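Local structure of amidase (Bacillus anthracis, 5EWQ) at residues Gln324-Arg328 against Ile451-Glu455; Gln236-Gly240 against Pro470-Asp474; Pro9-Glu13 against Phe177-Ser181; Ala233-Ser237 against Glu478-Ala482; Glu224-Val230 against Val456-Ala460. The protein probably hydrolyses carboxylic amides to the acid and ammonia, as expected of an amidase-signature enzyme, though its natural substrate is not established. All blocks are in the same frame, centred on the assembly; numbering follows the deposited sequence.

Interaction 1. Residues Gln324-Arg328 against Ile451-Glu455; sequences QDENR and INNEE
R328 and E454 reach for each other from facing loops and form the one ionic contact here, a long salt bridge in which R328 NH1 lies 3.5 Å from E454 OE2. The guanidinium and carboxylate planes are turned 51° apart, so the two groups meet singly through these atoms and not as a flat, two-pronged pair.

A second polar neighbour uses the guanidinium differently. The amide nitrogen of N452 sits 3.8 Å above one face, displaced toward its rim, with the two planes standing 78° apart; no hydrogen bond results. N452 is steadied on its other branch, since OD1 accepts the backbone N-H of G481.

The remaining contacts are van der Waals. The bend of Q324 at chi2 (69°) brings the end of its amide beside I451 CD1, although the placing of its O and N is uncertain. I451 CG2 lies 4.0 Å from R328 NH1. V480 of strand 479-485 also touches R328, I451 and N452.

Segment 451-455 starts on the last residue of strand 447-451 and runs into the loop after it; 324-328 lies in the loop after the neighbouring parallel strand 314-317. The two loops meet at the surface of the mixed amidase sheet.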
loop_
_atom_site.group_PDB
_atom_site.type_symbol
_atom_site.label_atom_id
_atom_site.label_comp_id
_atom_site.label_asym_id
_atom_site.label_seq_id
_atom_site.Cartn_x
_atom_site.Cartn_y
_atom_site.Cartn_z
ATOM N N GLN A 324 -14.440 -15.227 18.673
ATOM C CA GLN A 324 -14.426 -13.820 18.299
ATOM C C GLN A 324 -15.326 -13.005 19.221
ATOM O O GLN A 324 -16.290 -13.528 19.780
ATOM C CB GLN A 324 -14.869 -13.647 16.845
ATOM C CG GLN A 324 -14.248 -12.452 16.146
ATOM C CD GLN A 324 -12.765 -12.640 15.899
ATOM O OE1 GLN A 324 -12.363 -13.427 15.043
ATOM N NE2 GLN A 324 -11.943 -11.922 16.655
ATOM N N ASP A 325 -15.008 -11.725 19.377
ATOM C CA ASP A 325 -15.823 -10.830 20.189
ATOM C C ASP A 325 -17.179 -10.600 19.532
ATOM O O ASP A 325 -17.356 -10.876 18.346
ATOM C CB ASP A 325 -15.106 -9.497 20.409
ATOM N N GLU A 326 -18.132 -10.089 20.305
ATOM C CA GLU A 326 -19.479 -9.840 19.799
ATOM C C GLU A 326 -19.484 -8.764 18.716
ATOM O O GLU A 326 -20.424 -8.666 17.927
ATOM C CB GLU A 326 -20.413 -9.436 20.943
ATOM N N ASN A 327 -18.425 -7.961 18.685
ATOM C CA ASN A 327 -18.307 -6.881 17.715
ATOM C C ASN A 327 -17.991 -7.396 16.312
ATOM O O ASN A 327 -18.571 -6.934 15.330
ATOM C CB ASN A 327 -17.232 -5.888 18.162
ATOM C CG ASN A 327 -17.611 -4.449 17.876
ATOM O OD1 ASN A 327 -18.791 -4.104 17.823
ATOM N ND2 ASN A 327 -16.608 -3.598 17.691
ATOM N N ARG A 328 -17.076 -8.356 16.222
ATOM C CA ARG A 328 -16.665 -8.903 14.931
ATOM C C ARG A 328 -17.301 -10.259 14.637
ATOM O O ARG A 328 -16.991 -10.885 13.623
ATOM C CB ARG A 328 -15.142 -9.037 14.862
ATOM C CG ARG A 328 -14.375 -7.731 14.982
ATOM C CD ARG A 328 -13.106 -7.776 14.141
ATOM N NE ARG A 328 -11.940 -7.258 14.852
ATOM C CZ ARG A 328 -11.023 -8.022 15.437
ATOM N NH1 ARG A 328 -11.134 -9.343 15.394
ATOM N NH2 ARG A 328 -9.994 -7.467 16.063
ATOM N N ILE A 451 -8.325 -12.490 9.592
ATOM C CA ILE A 451 -9.016 -11.241 9.885
ATOM C C ILE A 451 -7.999 -10.143 10.181
ATOM O O ILE A 451 -7.189 -10.275 11.098
ATOM C CB ILE A 451 -9.980 -11.384 11.077
ATOM C CG1 ILE A 451 -11.091 -12.382 10.746
ATOM C CG2 ILE A 451 -10.575 -10.035 11.446
ATOM C CD1 ILE A 451 -12.128 -12.524 11.839
ATOM N N ASN A 452 -8.050 -9.070 9.395
ATOM C CA ASN A 452 -7.104 -7.961 9.508
ATOM C C ASN A 452 -5.652 -8.424 9.401
ATOM O O ASN A 452 -5.293 -9.145 8.472
ATOM C CB ASN A 452 -7.320 -7.201 10.820
ATOM C CG ASN A 452 -8.696 -6.568 10.907
ATOM O OD1 ASN A 452 -9.320 -6.273 9.887
ATOM N ND2 ASN A 452 -9.173 -6.354 12.127
ATOM N N ASN A 453 -4.823 -8.016 10.356
ATOM C CA ASN A 453 -3.399 -8.334 10.307
ATOM C C ASN A 453 -2.931 -9.205 11.471
ATOM O O ASN A 453 -1.841 -9.006 12.008
ATOM C CB ASN A 453 -2.575 -7.045 10.269
ATOM C CG ASN A 453 -2.746 -6.205 11.519
ATOM O OD1 ASN A 453 -3.805 -6.217 12.149
ATOM N ND2 ASN A 453 -1.701 -5.475 11.889
ATOM N N GLU A 454 -3.748 -10.184 11.844
ATOM C CA GLU A 454 -3.449 -11.030 12.994
ATOM C C GLU A 454 -2.328 -12.033 12.718
ATOM O O GLU A 454 -1.582 -12.401 13.625
ATOM C CB GLU A 454 -4.710 -11.769 13.445
ATOM C CG GLU A 454 -5.807 -10.850 13.958
ATOM C CD GLU A 454 -7.085 -11.594 14.293
ATOM O OE1 GLU A 454 -7.116 -12.832 14.131
ATOM O OE2 GLU A 454 -8.060 -10.938 14.718
ATOM N N GLU A 455 -2.210 -12.474 11.468
ATOM C CA GLU A 455 -1.194 -13.460 11.105
ATOM C C GLU A 455 -0.399 -13.035 9.872
ATOM O O GLU A 455 -0.551 -13.615 8.798
ATOM C CB GLU A 455 -1.840 -14.826 10.855
ATOM C CG GLU A 455 -2.652 -15.365 12.023
ATOM C CD GLU A 455 -1.803 -15.652 13.246
ATOM O OE1 GLU A 455 -0.615 -16.000 13.082
ATOM O OE2 GLU A 455 -2.325 -15.526 14.375
#

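Interaction 2. Residues Gln236-Gly240 against Pro470-Asp474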
loop_
_atom_site.group_PDB
_atom_site.type_symbol
_atom_site.label_atom_id
_atom_site.label_comp_id
_atom_site.label_asym_id
_atom_site.label_seq_id
_atom_site.Cartn_x
_atom_site.Cartn_y
_atom_site.Cartn_z
ATOM N N GLN A 236 -9.258 0.326 6.228
ATOM C CA GLN A 236 -9.922 1.373 5.462
ATOM C C GLN A 236 -10.732 0.791 4.307
ATOM O O GLN A 236 -11.067 1.494 3.353
ATOM C CB GLN A 236 -8.897 2.381 4.941
ATOM C CG GLN A 236 -8.055 3.012 6.042
ATOM C CD GLN A 236 -7.166 4.125 5.535
ATOM O OE1 GLN A 236 -7.516 4.831 4.592
ATOM N NE2 GLN A 236 -6.006 4.289 6.160
ATOM N N SER A 237 -11.031 -0.502 4.406
ATOM C CA SER A 237 -11.921 -1.195 3.476
ATOM C C SER A 237 -11.503 -1.069 2.010
ATOM O O SER A 237 -12.305 -0.680 1.163
ATOM C CB SER A 237 -13.353 -0.680 3.646
ATOM O OG SER A 237 -14.268 -1.444 2.879
ATOM N N VAL A 238 -10.248 -1.395 1.718
ATOM C CA VAL A 238 -9.766 -1.419 0.338
ATOM C C VAL A 238 -8.915 -2.660 0.091
ATOM O O VAL A 238 -8.559 -3.376 1.027
ATOM C CB VAL A 238 -8.940 -0.160 -0.011
ATOM C CG1 VAL A 238 -9.832 1.071 -0.071
ATOM C CG2 VAL A 238 -7.811 0.036 0.983
ATOM N N VAL A 239 -8.593 -2.909 -1.174
ATOM C CA VAL A 239 -7.802 -4.075 -1.553
ATOM C C VAL A 239 -6.310 -3.762 -1.518
ATOM O O VAL A 239 -5.869 -2.739 -2.038
ATOM C CB VAL A 239 -8.187 -4.580 -2.959
ATOM C CG1 VAL A 239 -7.320 -5.766 -3.360
ATOM C CG2 VAL A 239 -9.661 -4.952 -3.003
ATOM N N GLY A 240 -5.537 -4.648 -0.897
ATOM C CA GLY A 240 -4.097 -4.489 -0.819
ATOM C C GLY A 240 -3.364 -5.801 -1.018
ATOM O O GLY A 240 -3.736 -6.823 -0.442
ATOM N N PRO A 470 -11.888 -6.403 1.397
ATOM C CA PRO A 470 -12.914 -5.885 2.312
ATOM C C PRO A 470 -13.918 -6.950 2.752
ATOM O O PRO A 470 -14.645 -7.496 1.921
ATOM C CB PRO A 470 -13.604 -4.801 1.479
ATOM C CG PRO A 470 -12.543 -4.324 0.554
ATOM C CD PRO A 470 -11.709 -5.531 0.223
ATOM N N ALA A 471 -13.950 -7.235 4.049
ATOM C CA ALA A 471 -14.805 -8.292 4.579
ATOM C C ALA A 471 -16.065 -7.739 5.237
ATOM O O ALA A 471 -16.942 -8.500 5.644
ATOM C CB ALA A 471 -14.028 -9.145 5.569
ATOM N N GLY A 472 -16.153 -6.417 5.342
ATOM C CA GLY A 472 -17.331 -5.785 5.907
ATOM C C GLY A 472 -17.031 -4.787 7.006
ATOM O O GLY A 472 -15.941 -4.219 7.068
ATOM N N TYR A 473 -18.012 -4.573 7.878
ATOM C CA TYR A 473 -17.892 -3.598 8.956
ATOM C C TYR A 473 -18.535 -4.134 10.231
ATOM O O TYR A 473 -19.618 -4.719 10.189
ATOM C CB TYR A 473 -18.540 -2.269 8.553
ATOM C CG TYR A 473 -18.143 -1.788 7.173
ATOM C CD1 TYR A 473 -17.012 -1.004 6.988
ATOM C CD2 TYR A 473 -18.898 -2.123 6.056
ATOM C CE1 TYR A 473 -16.646 -0.565 5.729
ATOM C CE2 TYR A 473 -18.539 -1.690 4.794
ATOM C CZ TYR A 473 -17.413 -0.910 4.636
ATOM O OH TYR A 473 -17.051 -0.476 3.381
ATOM N N ASP A 474 -17.871 -3.927 11.365
ATOM C CA ASP A 474 -18.370 -4.428 12.642
ATOM C C ASP A 474 -19.581 -3.629 13.119
ATOM O O ASP A 474 -20.115 -2.796 12.386
ATOM C CB ASP A 474 -17.263 -4.402 13.699
ATOM C CG ASP A 474 -16.778 -2.999 14.008
ATOM O OD1 ASP A 474 -17.064 -2.078 13.215
ATOM O OD2 ASP A 474 -16.105 -2.816 15.046
#
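The hydroxyls of S237 and Y473 meet, S237 OG donating a hydrogen bond to Y473 OH over 3.0 Å. The serine hydroxyl stands trans to its own backbone nitrogen (chi1 -173°), and this aims it at the phenol. Y473 leaves its strand to one flank, but its long ring carries the hydroxyl back toward the serine. The contact is not confined to the oxygens: S237 CB lies 3.9 Å from Y473 CE1. The phenol oxygen is gripped twice, because the backbone N-H of K509 also bonds to it, which should limit its freedom to swing.

P470 turns its ring toward the 236-240 segment and wedges between S237 and V239. Its CB comes within 3.7 Å of S237 OG, and its CG lies at the same distance from S237 O. At the far end of the wedge, V239 CG2 rests 3.9 Å from P470 CD, the two side chains crossing at about a right angle.

The backbones run nearly antiparallel, 171° apart, and just past this contact G240 pairs with A468. On the other flank of strand 466-473, A471 and G472 both face V480. P470 thus lies immediately before a classic beta bulge, an irregularity characteristic of antiparallel strand pairs, here within the large mixed sheet of the amidase fold.

Interaction 3. Residues Pro9-Glu13 against Phe177-Ser181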
loop_
_atom_site.group_PDB
_atom_site.type_symbol
_atom_site.label_atom_id
_atom_site.label_comp_id
_atom_site.label_asym_id
_atom_site.label_seq_id
_atom_site.Cartn_x
_atom_site.Cartn_y
_atom_site.Cartn_z
ATOM N N PRO A 9 0.941 2.689 21.584
ATOM C CA PRO A 9 0.844 3.852 20.699
ATOM C C PRO A 9 -0.192 4.869 21.171
ATOM O O PRO A 9 -1.285 4.496 21.598
ATOM C CB PRO A 9 0.432 3.234 19.360
ATOM C CG PRO A 9 -0.218 1.905 19.713
ATOM C CD PRO A 9 0.018 1.619 21.177
ATOM N N LYS A 10 0.158 6.149 21.092
ATOM C CA LYS A 10 -0.742 7.217 21.510
ATOM C C LYS A 10 -1.888 7.402 20.520
ATOM O O LYS A 10 -1.914 6.779 19.458
ATOM C CB LYS A 10 0.028 8.529 21.676
ATOM C CG LYS A 10 1.075 8.495 22.778
ATOM C CD LYS A 10 1.899 9.773 22.805
ATOM C CE LYS A 10 1.030 10.993 23.067
ATOM N NZ LYS A 10 1.832 12.250 23.077
ATOM N N GLU A 11 -2.832 8.266 20.877
ATOM C CA GLU A 11 -4.001 8.518 20.045
ATOM C C GLU A 11 -3.693 9.490 18.910
ATOM O O GLU A 11 -2.869 10.393 19.063
ATOM C CB GLU A 11 -5.149 9.060 20.898
ATOM C CG GLU A 11 -4.791 10.307 21.687
ATOM C CD GLU A 11 -5.955 10.835 22.498
ATOM O OE1 GLU A 11 -5.713 11.612 23.445
ATOM O OE2 GLU A 11 -7.109 10.474 22.188
ATOM N N PRO A 12 -4.354 9.302 17.759
ATOM C CA PRO A 12 -4.215 10.235 16.638
ATOM C C PRO A 12 -4.985 11.532 16.872
ATOM O O PRO A 12 -6.116 11.501 17.355
ATOM C CB PRO A 12 -4.801 9.455 15.459
ATOM C CG PRO A 12 -5.786 8.529 16.083
ATOM C CD PRO A 12 -5.201 8.146 17.415
ATOM N N GLU A 13 -4.366 12.659 16.536
ATOM C CA GLU A 13 -5.008 13.961 16.670
ATOM C C GLU A 13 -5.121 14.627 15.306
ATOM O O GLU A 13 -4.467 14.211 14.354
ATOM C CB GLU A 13 -4.224 14.856 17.630
ATOM C CG GLU A 13 -3.892 14.207 18.963
ATOM C CD GLU A 13 -3.109 15.129 19.877
ATOM O OE1 GLU A 13 -2.287 14.625 20.672
ATOM O OE2 GLU A 13 -3.315 16.358 19.803
ATOM N N PHE A 177 7.615 3.727 19.725
ATOM C CA PHE A 177 6.532 2.821 20.094
ATOM C C PHE A 177 5.237 3.572 20.390
ATOM O O PHE A 177 4.157 2.981 20.406
ATOM C CB PHE A 177 6.928 1.984 21.313
ATOM C CG PHE A 177 8.217 1.230 21.146
ATOM C CD1 PHE A 177 8.232 -0.025 20.561
ATOM C CD2 PHE A 177 9.414 1.771 21.590
ATOM C CE1 PHE A 177 9.416 -0.724 20.413
ATOM C CE2 PHE A 177 10.603 1.076 21.443
ATOM C CZ PHE A 177 10.603 -0.173 20.855
ATOM N N THR A 178 5.348 4.876 20.622
ATOM C CA THR A 178 4.204 5.681 21.037
ATOM C C THR A 178 3.569 6.447 19.881
ATOM O O THR A 178 2.512 7.055 20.039
ATOM C CB THR A 178 4.597 6.691 22.130
ATOM O OG1 THR A 178 5.586 7.591 21.617
ATOM C CG2 THR A 178 5.154 5.970 23.349
HETATM N N MSE A 179 4.221 6.419 18.724
HETATM C CA MSE A 179 3.730 7.147 17.559
HETATM C C MSE A 179 2.499 6.473 16.963
HETATM O O MSE A 179 2.529 5.283 16.650
HETATM C CB MSE A 179 4.825 7.264 16.497
HETATM C CG MSE A 179 4.459 8.168 15.331
HETATM SE SE MSE A 179 5.755 8.092 13.878
HETATM C CE MSE A 179 5.397 6.274 13.271
ATOM N N PRO A 180 1.409 7.238 16.805
ATOM C CA PRO A 180 0.179 6.723 16.197
ATOM C C PRO A 180 0.370 6.402 14.720
ATOM O O PRO A 180 1.138 7.080 14.038
ATOM C CB PRO A 180 -0.814 7.874 16.383
ATOM C CG PRO A 180 0.039 9.092 16.468
ATOM C CD PRO A 180 1.283 8.656 17.185
ATOM N N SER A 181 -0.320 5.374 14.240
ATOM C CA SER A 181 -0.234 4.986 12.840
ATOM C C SER A 181 -0.830 6.066 11.945
ATOM O O SER A 181 -1.831 6.690 12.294
ATOM C CB SER A 181 -0.946 3.653 12.608
ATOM O OG SER A 181 -2.308 3.730 12.994
#
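The backbone N-H of K10 gives T178 O a short, nearly straight hydrogen bond, 2.7 Å long with an angle of 170° at the hydrogen. The donor lies above the carbonyl plane, 38° out of it. One residue earlier, P9 CA makes a bent C-H...O contact with F177 O at 3.4 Å.

Side chains reinforce this pairing. The aliphatic part of K10 runs alongside T178, both pointing the same way, with K10 CG 4.0 Å from T178 CB. P180 CB lies 3.4 Å from K10 O, and it also meets P12 CB at 4.4 Å. Y403 touches K10, T178 and P180, while Q189 of strand 188-189 contacts both P12 and P180.

The two segments travel almost parallel, 18° apart, yet the single hydrogen bond and the prolines, which lack an N-H, build no sheet ladder. This is the pattern of an extended, proline-containing N-terminal arm laid along a surface loop.

Interaction 4. Residues Ala233-Ser237 against Glu478-Ala482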
loop_
_atom_site.group_PDB
_atom_site.type_symbol
_atom_site.label_atom_id
_atom_site.label_comp_id
_atom_site.label_asym_id
_atom_site.label_seq_id
_atom_site.Cartn_x
_atom_site.Cartn_y
_atom_site.Cartn_z
ATOM N N ALA A 233 -5.105 -1.536 4.498
ATOM C CA ALA A 233 -6.080 -1.885 3.474
ATOM C C ALA A 233 -7.340 -2.458 4.111
ATOM O O ALA A 233 -8.455 -2.191 3.662
ATOM C CB ALA A 233 -5.488 -2.875 2.484
ATOM N N ALA A 234 -7.153 -3.251 5.161
ATOM C CA ALA A 234 -8.268 -3.861 5.873
ATOM C C ALA A 234 -8.949 -2.851 6.789
ATOM O O ALA A 234 -10.152 -2.934 7.039
ATOM C CB ALA A 234 -7.790 -5.063 6.674
ATOM N N GLN A 235 -8.171 -1.895 7.284
ATOM C CA GLN A 235 -8.674 -0.913 8.237
ATOM C C GLN A 235 -9.435 0.215 7.541
ATOM O O GLN A 235 -10.172 0.967 8.178
ATOM C CB GLN A 235 -7.516 -0.345 9.063
ATOM C CG GLN A 235 -7.938 0.454 10.287
ATOM C CD GLN A 235 -8.671 -0.384 11.318
ATOM O OE1 GLN A 235 -8.558 -1.611 11.338
ATOM N NE2 GLN A 235 -9.431 0.278 12.181
ATOM N N GLN A 236 -9.258 0.326 6.228
ATOM C CA GLN A 236 -9.922 1.373 5.462
ATOM C C GLN A 236 -10.732 0.791 4.307
ATOM O O GLN A 236 -11.067 1.494 3.353
ATOM C CB GLN A 236 -8.897 2.381 4.941
ATOM C CG GLN A 236 -8.055 3.012 6.042
ATOM C CD GLN A 236 -7.166 4.125 5.535
ATOM O OE1 GLN A 236 -7.516 4.831 4.592
ATOM N NE2 GLN A 236 -6.006 4.289 6.160
ATOM N N SER A 237 -11.031 -0.502 4.406
ATOM C CA SER A 237 -11.921 -1.195 3.476
ATOM C C SER A 237 -11.503 -1.069 2.010
ATOM O O SER A 237 -12.305 -0.680 1.163
ATOM C CB SER A 237 -13.353 -0.680 3.646
ATOM O OG SER A 237 -14.268 -1.444 2.879
ATOM N N GLU A 478 -16.557 0.119 12.144
ATOM C CA GLU A 478 -15.126 0.051 11.874
ATOM C C GLU A 478 -14.831 -1.041 10.853
ATOM O O GLU A 478 -15.231 -2.191 11.035
ATOM C CB GLU A 478 -14.343 -0.196 13.163
ATOM C CG GLU A 478 -12.833 -0.185 12.981
ATOM C CD GLU A 478 -12.090 -0.046 14.295
ATOM O OE1 GLU A 478 -12.754 0.093 15.344
ATOM O OE2 GLU A 478 -10.842 -0.070 14.278
ATOM N N PRO A 479 -14.133 -0.677 9.768
ATOM C CA PRO A 479 -13.815 -1.584 8.660
ATOM C C PRO A 479 -13.031 -2.822 9.090
ATOM O O PRO A 479 -12.078 -2.725 9.863
ATOM C CB PRO A 479 -12.972 -0.709 7.726
ATOM C CG PRO A 479 -13.396 0.683 8.034
ATOM C CD PRO A 479 -13.655 0.692 9.509
ATOM N N VAL A 480 -13.447 -3.979 8.587
ATOM C CA VAL A 480 -12.741 -5.230 8.828
ATOM C C VAL A 480 -12.483 -5.932 7.501
ATOM O O VAL A 480 -13.409 -6.162 6.724
ATOM C CB VAL A 480 -13.533 -6.167 9.761
ATOM C CG1 VAL A 480 -12.914 -7.557 9.775
ATOM C CG2 VAL A 480 -13.596 -5.587 11.167
ATOM N N GLY A 481 -11.224 -6.264 7.240
ATOM C CA GLY A 481 -10.858 -6.902 5.991
ATOM C C GLY A 481 -10.461 -8.355 6.153
ATOM O O GLY A 481 -10.102 -8.800 7.243
ATOM N N ALA A 482 -10.536 -9.100 5.055
ATOM C CA ALA A 482 -10.098 -10.487 5.033
ATOM C C ALA A 482 -8.842 -10.617 4.181
ATOM O O ALA A 482 -8.890 -10.448 2.963
ATOM C CB ALA A 482 -11.199 -11.390 4.506
HETATM O O HOH W 1 -11.006 -3.417 12.571
#
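Two torsions fold Q235 back toward E478: CG is trans to the main-chain nitrogen (chi1 -167°), and the bend at chi2 (64°) returns the amide to a partner from which CB points away. E478 reaches over with an extended chain. Q235 NE2 then donates to E478 OE2 over 2.6 Å, the acceptor lying in the plane of the amide and using its anti lone pair. Amide and carboxylate stand almost perpendicular, 89° apart.

The other end of the amide is engaged through a water, which gives one proton to Q235 OE1 (3.3 Å) and one to P479 O (3.0 Å). The glutamine is thus tied to consecutive residues, E478 and P479, where strand 479-485 begins.

P479 lays its ring against the end of helix 230-235, with CG 3.2 Å from Q235 O and CB 4.1 Å from S237 CB. Q235 O also accepts from N192 ND2. A234 CB settles 3.6 Å from G481 CA, a close approach allowed by the glycine's lack of a side chain.

Chemically, the direct bond, helped by a longer water link, should restrain rotation of the Q235 amide and probably stabilises the E478 carboxylate, beside a seam where proline ring and glycine meet backbone carbonyls.

Interaction 5. Residues Glu224-Val230 against Val456-Ala460; sequences ETTGSIV and VLLSA
V456 CG1 fills the concave side of the 224-230 loop, 3.4 Å from G227 N and 3.5 Å from E224 OE2. This branch of the valine is trans to the backbone nitrogen (chi1 -169°), while the other, CG2, lies 4.2 Å from V230 CG2. One helical turn on, A460 CB approaches T225 O at 3.7 Å. Between the two, T226 CG2 comes to 4.2 Å from L457 CA. No hydrogen bond crosses the interface, so the fit rests on methyl groups against a polar loop.

E224 helps to shape the loop. Its extended side chain lies across the turn, and OE2 accepts the N-H of G227 over 2.8 Å from well above the carboxylate plane, 57° out of it; OE1 takes a weak bond from I229 N. R242 forms a long, weak ion pair with E224 OE2, whereas E466 OE1 lies close by with like charge, which may favour sharing of a proton. T225 OG1 bonds to D261.

On the opposite partner, A460 N bonds to V456 O at 3.0 Å, starting helix 457-462.

Farther along the loop, S228 OG bonds to S204 OG, consistent with the paired serines of amidase-signature active sites. The loop itself joins strand 219-223 to helix 230-235, and helix 457-462 packs against it just before strand 466-473, whose E466 touches both V230 and V456.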
loop_
_atom_site.group_PDB
_atom_site.type_symbol
_atom_site.label_atom_id
_atom_site.label_comp_id
_atom_site.label_asym_id
_atom_site.label_seq_id
_atom_site.Cartn_x
_atom_site.Cartn_y
_atom_site.Cartn_z
ATOM N N GLU A 224 5.422 -2.729 2.204
ATOM C CA GLU A 224 5.203 -3.530 3.401
ATOM C C GLU A 224 6.456 -4.259 3.872
ATOM O O GLU A 224 7.104 -4.970 3.105
ATOM C CB GLU A 224 4.088 -4.552 3.170
ATOM C CG GLU A 224 3.957 -5.562 4.300
ATOM C CD GLU A 224 2.784 -6.506 4.124
ATOM O OE1 GLU A 224 1.866 -6.183 3.343
ATOM O OE2 GLU A 224 2.784 -7.574 4.773
ATOM N N THR A 225 6.785 -4.071 5.145
ATOM C CA THR A 225 7.799 -4.879 5.803
ATOM C C THR A 225 7.107 -6.024 6.530
ATOM O O THR A 225 7.456 -7.192 6.355
ATOM C CB THR A 225 8.636 -4.055 6.795
ATOM O OG1 THR A 225 9.424 -3.099 6.075
ATOM C CG2 THR A 225 9.558 -4.960 7.593
ATOM N N THR A 226 6.112 -5.677 7.343
ATOM C CA THR A 226 5.287 -6.667 8.023
ATOM C C THR A 226 3.881 -6.121 8.266
ATOM O O THR A 226 3.607 -5.516 9.304
ATOM C CB THR A 226 5.905 -7.102 9.366
ATOM O OG1 THR A 226 7.255 -7.533 9.158
ATOM C CG2 THR A 226 5.104 -8.245 9.975
ATOM N N GLY A 227 2.997 -6.330 7.295
ATOM C CA GLY A 227 1.609 -5.923 7.417
ATOM C C GLY A 227 1.324 -4.488 7.017
ATOM O O GLY A 227 0.183 -4.039 7.090
ATOM N N SER A 228 2.351 -3.767 6.575
ATOM C CA SER A 228 2.204 -2.346 6.273
ATOM C C SER A 228 1.320 -2.064 5.057
ATOM O O SER A 228 1.041 -0.908 4.751
ATOM C CB SER A 228 3.579 -1.701 6.070
ATOM O OG SER A 228 4.244 -1.514 7.310
ATOM N N ILE A 229 0.873 -3.112 4.370
ATOM C CA ILE A 229 -0.031 -2.938 3.237
ATOM C C ILE A 229 -1.412 -3.520 3.530
ATOM O O ILE A 229 -2.426 -2.845 3.350
ATOM C CB ILE A 229 0.530 -3.588 1.953
ATOM C CG1 ILE A 229 1.643 -2.721 1.363
ATOM C CG2 ILE A 229 -0.568 -3.772 0.919
ATOM C CD1 ILE A 229 2.256 -3.291 0.104
ATOM N N VAL A 230 -1.447 -4.766 3.991
ATOM C CA VAL A 230 -2.710 -5.467 4.197
ATOM C C VAL A 230 -3.488 -4.955 5.411
ATOM O O VAL A 230 -4.712 -5.084 5.465
ATOM C CB VAL A 230 -2.487 -6.986 4.353
ATOM C CG1 VAL A 230 -1.906 -7.565 3.075
ATOM C CG2 VAL A 230 -1.575 -7.280 5.535
ATOM N N VAL A 456 0.456 -12.030 10.033
ATOM C CA VAL A 456 1.246 -11.516 8.918
ATOM C C VAL A 456 2.726 -11.849 9.080
ATOM O O VAL A 456 3.468 -11.917 8.099
ATOM C CB VAL A 456 1.083 -9.989 8.776
ATOM C CG1 VAL A 456 1.674 -9.505 7.461
ATOM C CG2 VAL A 456 -0.379 -9.612 8.859
ATOM N N LEU A 457 3.143 -12.066 10.325
ATOM C CA LEU A 457 4.545 -12.317 10.656
ATOM C C LEU A 457 5.171 -13.439 9.832
ATOM O O LEU A 457 6.286 -13.301 9.329
ATOM C CB LEU A 457 4.681 -12.643 12.146
ATOM C CG LEU A 457 6.075 -13.049 12.630
ATOM C CD1 LEU A 457 7.085 -11.952 12.343
ATOM C CD2 LEU A 457 6.053 -13.390 14.113
ATOM N N LEU A 458 4.449 -14.545 9.689
ATOM C CA LEU A 458 4.981 -15.719 9.007
ATOM C C LEU A 458 5.045 -15.537 7.494
ATOM O O LEU A 458 6.063 -15.834 6.869
ATOM C CB LEU A 458 4.141 -16.951 9.347
ATOM C CG LEU A 458 3.993 -17.264 10.837
ATOM C CD1 LEU A 458 3.210 -18.549 11.043
ATOM C CD2 LEU A 458 5.354 -17.352 11.505
ATOM N N SER A 459 3.956 -15.049 6.908
ATOM C CA SER A 459 3.866 -14.903 5.458
ATOM C C SER A 459 4.810 -13.830 4.922
ATOM O O SER A 459 5.240 -13.891 3.769
ATOM C CB SER A 459 2.426 -14.587 5.046
ATOM O OG SER A 459 1.952 -13.417 5.691
ATOM N N ALA A 460 5.131 -12.848 5.759
ATOM C CA ALA A 460 6.023 -11.765 5.359
ATOM C C ALA A 460 7.474 -12.237 5.318
ATOM O O ALA A 460 8.210 -11.929 4.380
ATOM C CB ALA A 460 5.877 -10.581 6.302
#

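From the N terminus, interaction 3 closes first, bringing 9-13 onto 177-181 in series with the rest. Interaction 5 opens at 224-230, interaction 4 at 233-237 and interaction 2 at 236-240, the last two sharing Q236 and S237. Interaction 1 lies wholly within all three of these loops. Then 456-460 completes interaction 5, which therefore crosses interactions 2 and 4. Interactions 2 and 4 tie the end of helix 230-235 and the start of strand 239-242 to strands 466-473 and 479-485; interaction 5 ties the loop before that helix to helix 457-462; interaction 1 joins two loops that follow strands 314-317 and 447-451, and N452 N to G481 O links it to interaction 4.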